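Local structure of hypothetical membrane protein (Corynebacterium glutamicum, 6JSC) at residues 85-90 with 123-128. The protein binds heme through its C-terminal HtaA domain, the part described here, and probably takes part in heme transfer during heme uptake. The protein carries 1 engineered substitution. Numbering follows the deposited sequence.
With NA (sodium ion), chain D.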
ATOM      1  N   ILE A  85      -0.679  -5.863  -4.127  1.00  9.88           N
ATOM      2  CA  ILE A  85      -0.433  -5.254  -5.428  1.00 11.08           C
ATOM      3  C   ILE A  85      -1.073  -6.156  -6.473  1.00  9.96           C
ATOM      4  O   ILE A  85      -0.641  -7.299  -6.672  1.00 11.96           O
ATOM      5  CB  ILE A  85       1.067  -5.098  -5.696  1.00 11.53           C
ATOM      6  CG1 ILE A  85       1.708  -4.168  -4.666  1.00 12.51           C
ATOM      7  CG2 ILE A  85       1.288  -4.574  -7.117  1.00 13.33           C
ATOM      8  CD1 ILE A  85       3.237  -4.204  -4.687  1.00 12.40           C
ATOM      9  N   SER A  86      -2.120  -5.657  -7.130  1.00 10.96           N
ATOM     10  CA  SER A  86      -2.797  -6.368  -8.202  1.00 12.61           C
ATOM     11  C   SER A  86      -2.521  -5.628  -9.506  1.00 14.60           C
ATOM     12  O   SER A  86      -2.533  -4.394  -9.535  1.00 15.21           O
ATOM     13  CB  SER A  86      -4.299  -6.404  -7.910  1.00 15.11           C
ATOM     14  OG  SER A  86      -5.016  -7.146  -8.877  1.00 17.71           O
ATOM     15  N   PHE A  87      -2.245  -6.371 -10.579  1.00 13.15           N
ATOM     16  CA  PHE A  87      -1.886  -5.738 -11.839  1.00 16.06           C
ATOM     17  C   PHE A  87      -2.482  -6.502 -13.009  1.00 14.76           C
ATOM     18  O   PHE A  87      -2.702  -7.715 -12.944  1.00 14.41           O
ATOM     19  CB  PHE A  87      -0.364  -5.528 -12.017  1.00 16.34           C
ATOM     20  CG  PHE A  87       0.449  -6.797 -12.026  1.00 14.75           C
ATOM     21  CD1 PHE A  87       0.946  -7.330 -10.841  1.00 15.33           C
ATOM     22  CD2 PHE A  87       0.739  -7.444 -13.214  1.00 15.66           C
ATOM     23  CE1 PHE A  87       1.704  -8.488 -10.855  1.00 18.88           C
ATOM     24  CE2 PHE A  87       1.487  -8.602 -13.230  1.00 17.43           C
ATOM     25  CZ  PHE A  87       1.980  -9.118 -12.053  1.00 16.95           C
ATOM     26  N   ASN A  88      -2.748  -5.760 -14.084  1.00 17.86           N
ATOM     27  CA  ASN A  88      -3.244  -6.312 -15.343  1.00 18.55           C
ATOM     28  C   ASN A  88      -2.589  -5.456 -16.421  1.00 19.56           C
ATOM     29  O   ASN A  88      -3.015  -4.322 -16.665  1.00 20.16           O
ATOM     30  CB  ASN A  88      -4.764  -6.234 -15.423  1.00 21.14           C
ATOM     31  CG  ASN A  88      -5.336  -7.023 -16.590  1.00 33.33           C
ATOM     32  OD1 ASN A  88      -4.689  -7.199 -17.626  1.00 31.05           O
ATOM     33  ND2 ASN A  88      -6.564  -7.501 -16.426  1.00 41.83           N
ATOM     34  N   GLY A  89      -1.557  -5.996 -17.059  1.00 21.92           N
ATOM     35  CA  GLY A  89      -0.742  -5.137 -17.891  1.00 26.52           C
ATOM     36  C   GLY A  89      -0.133  -4.042 -17.039  1.00 24.61           C
ATOM     37  O   GLY A  89       0.183  -4.241 -15.859  1.00 24.03           O
ATOM     38  N   ASN A  90      -0.024  -2.851 -17.613  1.00 22.15           N
ATOM     39  CA  ASN A  90       0.692  -1.758 -16.972  1.00 24.56           C
ATOM     40  C   ASN A  90      -0.172  -0.931 -16.031  1.00 22.86           C
ATOM     41  O   ASN A  90       0.236   0.168 -15.644  1.00 25.16           O
ATOM     42  CB  ASN A  90       1.349  -0.866 -18.026  1.00 29.72           C
ATOM     43  CG  ASN A  90       2.351  -1.621 -18.870  1.00 43.00           C
ATOM     44  OD1 ASN A  90       2.257  -1.643 -20.097  1.00 48.81           O
ATOM     45  ND2 ASN A  90       3.312  -2.261 -18.214  1.00 41.66           N
ATOM     46  N   LEU A 123       7.361  -2.596 -15.503  1.00 17.77           N
ATOM     47  CA  LEU A 123       6.751  -3.839 -15.039  1.00 14.96           C
ATOM     48  C   LEU A 123       7.332  -4.958 -15.886  1.00 15.75           C
ATOM     49  O   LEU A 123       7.103  -5.002 -17.099  1.00 18.76           O
ATOM     50  CB  LEU A 123       5.229  -3.796 -15.156  1.00 18.23           C
ATOM     51  CG  LEU A 123       4.532  -5.053 -14.621  1.00 20.23           C
ATOM     52  CD1 LEU A 123       4.897  -5.293 -13.167  1.00 19.97           C
ATOM     53  CD2 LEU A 123       3.031  -4.914 -14.763  1.00 21.01           C
ATOM     54  N   ASN A 124       8.098  -5.842 -15.256  1.00 17.26           N
ATOM     55  CA  ASN A 124       8.703  -6.980 -15.929  1.00 19.36           C
ATOM     56  C   ASN A 124       8.140  -8.247 -15.307  1.00 17.06           C
ATOM     57  O   ASN A 124       8.120  -8.381 -14.080  1.00 18.82           O
ATOM     58  CB  ASN A 124      10.226  -6.954 -15.764  1.00 25.88           C
ATOM     59  CG  ASN A 124      10.842  -5.624 -16.182  1.00 37.16           C
ATOM     60  OD1 ASN A 124      11.448  -4.926 -15.368  1.00 44.49           O
ATOM     61  ND2 ASN A 124      10.699  -5.276 -17.456  1.00 34.88           N
ATOM     62  N   VAL A 125       7.662  -9.162 -16.144  1.00 18.81           N
ATOM     63  CA  VAL A 125       7.145 -10.447 -15.689  1.00 17.64           C
ATOM     64  C   VAL A 125       7.757 -11.530 -16.567  1.00 16.96           C
ATOM     65  O   VAL A 125       7.660 -11.463 -17.797  1.00 19.37           O
ATOM     66  CB  VAL A 125       5.607 -10.500 -15.754  1.00 23.05           C
ATOM     67  CG1 VAL A 125       5.114 -11.856 -15.322  1.00 22.60           C
ATOM     68  CG2 VAL A 125       4.988  -9.414 -14.879  1.00 22.50           C
ATOM     69  N   SER A 126       8.391 -12.517 -15.942  1.00 16.67           N
ATOM     70  CA  SER A 126       9.021 -13.611 -16.668  1.00 16.69           C
ATOM     71  C   SER A 126       8.748 -14.915 -15.922  1.00 16.85           C
ATOM     72  O   SER A 126       8.004 -14.947 -14.934  1.00 17.70           O
ATOM     73  CB  SER A 126      10.526 -13.362 -16.819  1.00 20.77           C
ATOM     74  OG  SER A 126      11.168 -13.474 -15.556  1.00 21.65           O
ATOM     75  N   ALA A 127       9.367 -16.000 -16.399  1.00 16.90           N
ATOM     76  CA  ALA A 127       9.167 -17.309 -15.778  1.00 17.61           C
ATOM     77  C   ALA A 127       9.542 -17.293 -14.303  1.00 20.29           C
ATOM     78  O   ALA A 127       8.886 -17.943 -13.478  1.00 21.41           O
ATOM     79  CB  ALA A 127       9.990 -18.373 -16.506  1.00 19.76           C
ATOM     80  N   THR A 128      10.593 -16.561 -13.944  1.00 17.10           N
ATOM     81  CA  THR A 128      11.161 -16.688 -12.613  1.00 18.90           C
ATOM     82  C   THR A 128      11.075 -15.441 -11.749  1.00 18.80           C
ATOM     83  O   THR A 128      11.447 -15.519 -10.572  1.00 16.60           O
ATOM     84  CB  THR A 128      12.634 -17.105 -12.698  1.00 21.60           C
ATOM     85  OG1 THR A 128      13.376 -16.057 -13.341  1.00 22.48           O
ATOM     86  CG2 THR A 128      12.778 -18.408 -13.480  1.00 23.03           C
TER
HETATM   87 NA    NA D 202      -4.766  -9.455  -9.356  1.00 22.08          NA
HETATM   88  O   HOH W   1      -5.082  -8.924 -11.587  1.00 22.92           O
HETATM   89  O   HOH W   2      -4.534 -11.728 -10.043  1.00 27.12           O
HETATM   90  O   HOH W   3      -7.037  -9.796  -8.738  1.00 26.01           O
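Phe87 meets Leu123 and Val125 in a small apolar contact at one end of the beta-rich HtaA domain, remote from the heme pocket. Strands 76-88 and 113-125 both pair with strand 91-101 rather than with each other, and no hydrogen bond joins the two segments, although the backbone of Asn90 is tied to Phe120, just before segment 123-128. With chi1 at 62°, CG of Phe87 lies between its own backbone N and carbonyl carbon, and the ring reaches out to the other strand. Its CD2 rests 3.7 Å from CD2 of Leu123, while farther along the same side of the ring CE2 lies 4.0 Å from CG2 of Val125. Both methyl groups approach the ring obliquely. CD2 of Leu123 is also packed tightly against the backbone O of Gly89, 3.1 Å away, without a hydrogen bond. The positive phi of Gly89, which favours glycine, lets the chain turn from strand 76-88 into strand 91-101; just beyond it the amide ND2 of Asn90 comes to 3.9 Å from CB of Leu123 at the exposed margin. Phe120 and Val52 touch Phe87, Val52 also reaches Val125, and Phe161 packs on Leu123, whose carbonyl accepts a hydrogen bond from Lys57. Next to Phe87, Ser86 binds a sodium ion through OG at 2.4 Å, a site completed by Ser60, Gly59 and three waters. One of these waters, 2.3 Å from the sodium, also donates a hydrogen bond of 3.0 Å to the backbone O of Phe87, coupling the ion to the residue that carries the ring. Phe87 thus holds Leu123 and Val125 by dispersion and burial of apolar surface, whereas hydrogen bonds and metal bonds around the contact go to residues outside the two segments, such as Gly59, and to the sodium site.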